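Local coordinates for protein Ton_1535 (Thermococcus onnurineus, PDB 3ZPJ) that is of unknown function but folds as an all-helical alpha-solenoid that contains an unusual left-handed helical turn, at residues I204-T209 / Q217-L222. Numbering follows the deposited sequence.
Sequences IELAKT and QIRAAL
The guanidinium of Arg-219 is gripped from several directions while its chain lies against Ala-207: NH2 is hydrogen-bonded to the hydroxyl of Tyr-181 and NH1 to the carbonyl oxygen of Leu-172, with weaker bonds to the carbonyls of Gly-169 and Gly-214. On the way there the chain skirts the helix 204-209. CD of Arg-219 sits 3.7 Å from CA of Ala-207, and NE is 4.0 Å from the methyl CB of Ala-207, which meets the planar group obliquely. The chain bends at chi3 (-42°), and the guanidinium beyond the bend reaches Tyr-181 on helix 174-190. The same helix also holds segment 204-209, where Ser-174 OG is hydrogen-bonded to the carbonyl oxygen of Ala-207.

Leu-206 divides its isobutyl fork between two neighbours. Its CD2 comes up to the backbone O of Arg-219 at 3.5 Å, a plain van der Waals touch, while CD1 of Leu-206 meets CD1 of Leu-222 at 3.9 Å. With CG anti to the backbone N (chi1 171°), Leu-206 reaches across to the second helix. Beyond this pair, Trp-253 packs on Leu-206, and Asn-227 and Ala-230 pack on Leu-222.

The two short axes pass 10.5 Å apart at 127°, joining the end of helix 194-209 to the short helix 216-223 across the six-residue link 210-215. Between the two segments the contact is van der Waals packing, mostly of carbon on carbon, whereas the charge of the buried arginine is probably spread over the oxygens around it, and its head group ties helix 216-223 to helix 174-190 and the link before it.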
loop_
_atom_site.group_PDB
_atom_site.type_symbol
_atom_site.label_atom_id
_atom_site.label_comp_id
_atom_site.label_asym_id
_atom_site.label_seq_id
_atom_site.Cartn_x
_atom_site.Cartn_y
_atom_site.Cartn_z
ATOM N N ILE A 204 6.854 3.128 5.290
ATOM C CA ILE A 204 7.593 1.912 4.966
ATOM C C ILE A 204 7.735 1.006 6.193
ATOM O O ILE A 204 7.544 -0.212 6.086
ATOM C CB ILE A 204 8.968 2.238 4.373
ATOM C CG1 ILE A 204 8.799 2.819 2.961
ATOM C CG2 ILE A 204 9.838 0.985 4.342
ATOM C CD1 ILE A 204 10.062 3.481 2.394
ATOM N N GLU A 205 8.033 1.589 7.359
ATOM C CA GLU A 205 8.087 0.787 8.594
ATOM C C GLU A 205 6.707 0.197 8.846
ATOM O O GLU A 205 6.574 -0.952 9.220
ATOM C CB GLU A 205 8.482 1.613 9.820
ATOM C CG GLU A 205 9.841 2.287 9.779
ATOM C CD GLU A 205 10.118 3.092 11.059
ATOM O OE1 GLU A 205 9.777 2.601 12.160
ATOM O OE2 GLU A 205 10.653 4.221 10.960
ATOM N N LEU A 206 5.676 1.002 8.623
ATOM C CA LEU A 206 4.320 0.546 8.831
ATOM C C LEU A 206 3.990 -0.579 7.853
ATOM O O LEU A 206 3.553 -1.640 8.266
ATOM C CB LEU A 206 3.336 1.713 8.711
ATOM C CG LEU A 206 1.840 1.385 8.687
ATOM C CD1 LEU A 206 1.436 0.442 9.802
ATOM C CD2 LEU A 206 1.063 2.690 8.816
ATOM N N ALA A 207 4.217 -0.364 6.560
ATOM C CA ALA A 207 3.932 -1.430 5.609
ATOM C C ALA A 207 4.717 -2.706 5.949
ATOM O O ALA A 207 4.208 -3.809 5.785
ATOM C CB ALA A 207 4.224 -0.992 4.172
ATOM N N LYS A 208 5.950 -2.545 6.421
ATOM C CA LYS A 208 6.792 -3.688 6.773
ATOM C C LYS A 208 6.299 -4.394 8.026
ATOM O O LYS A 208 6.383 -5.610 8.122
ATOM C CB LYS A 208 8.251 -3.265 6.980
ATOM C CG LYS A 208 9.108 -3.358 5.743
ATOM C CD LYS A 208 10.467 -2.701 5.962
ATOM C CE LYS A 208 11.205 -2.525 4.636
ATOM N NZ LYS A 208 12.455 -1.696 4.780
ATOM N N THR A 209 5.791 -3.623 8.981
ATOM C CA THR A 209 5.362 -4.160 10.266
ATOM C C THR A 209 4.011 -4.849 10.122
ATOM O O THR A 209 3.813 -5.968 10.598
ATOM C CB THR A 209 5.202 -3.049 11.309
ATOM O OG1 THR A 209 6.390 -2.241 11.348
ATOM C CG2 THR A 209 4.932 -3.654 12.691
ATOM N N GLN A 217 -6.614 0.252 3.620
ATOM C CA GLN A 217 -7.488 0.973 4.557
ATOM C C GLN A 217 -7.073 0.728 6.017
ATOM O O GLN A 217 -7.349 1.541 6.908
ATOM C CB GLN A 217 -8.960 0.596 4.341
ATOM C CG GLN A 217 -9.287 -0.863 4.618
ATOM C CD GLN A 217 -9.204 -1.765 3.382
ATOM O OE1 GLN A 217 -8.321 -1.619 2.515
ATOM N NE2 GLN A 217 -10.128 -2.718 3.308
ATOM N N ILE A 218 -6.403 -0.397 6.242
ATOM C CA ILE A 218 -5.844 -0.731 7.543
ATOM C C ILE A 218 -4.595 0.121 7.795
ATOM O O ILE A 218 -4.457 0.719 8.858
ATOM C CB ILE A 218 -5.537 -2.266 7.655
ATOM C CG1 ILE A 218 -6.829 -3.048 7.908
ATOM C CG2 ILE A 218 -4.555 -2.561 8.765
ATOM C CD1 ILE A 218 -6.773 -4.485 7.430
ATOM N N ARG A 219 -3.688 0.186 6.824
ATOM C CA ARG A 219 -2.492 1.004 7.009
ATOM C C ARG A 219 -2.888 2.457 7.208
ATOM O O ARG A 219 -2.337 3.130 8.092
ATOM C CB ARG A 219 -1.489 0.834 5.865
ATOM C CG ARG A 219 -1.018 -0.608 5.688
ATOM C CD ARG A 219 0.343 -0.669 5.021
ATOM N NE ARG A 219 0.450 0.294 3.928
ATOM C CZ ARG A 219 -0.117 0.131 2.736
ATOM N NH1 ARG A 219 -0.846 -0.959 2.503
ATOM N NH2 ARG A 219 0.033 1.058 1.780
ATOM N N ALA A 220 -3.870 2.919 6.419
ATOM C CA ALA A 220 -4.386 4.290 6.559
ATOM C C ALA A 220 -4.942 4.569 7.962
ATOM O O ALA A 220 -4.733 5.638 8.529
ATOM C CB ALA A 220 -5.448 4.593 5.504
ATOM N N ALA A 221 -5.655 3.603 8.526
ATOM C CA ALA A 221 -6.193 3.789 9.863
ATOM C C ALA A 221 -5.071 3.834 10.901
ATOM O O ALA A 221 -5.094 4.656 11.824
ATOM C CB ALA A 221 -7.196 2.690 10.196
ATOM N N LEU A 222 -4.086 2.954 10.749
ATOM C CA LEU A 222 -3.008 2.847 11.732
ATOM C C LEU A 222 -2.202 4.129 11.777
ATOM O O LEU A 222 -1.837 4.615 12.851
ATOM C CB LEU A 222 -2.105 1.662 11.397
ATOM C CG LEU A 222 -2.812 0.339 11.691
ATOM C CD1 LEU A 222 -1.937 -0.859 11.383
ATOM C CD2 LEU A 222 -3.252 0.323 13.168
#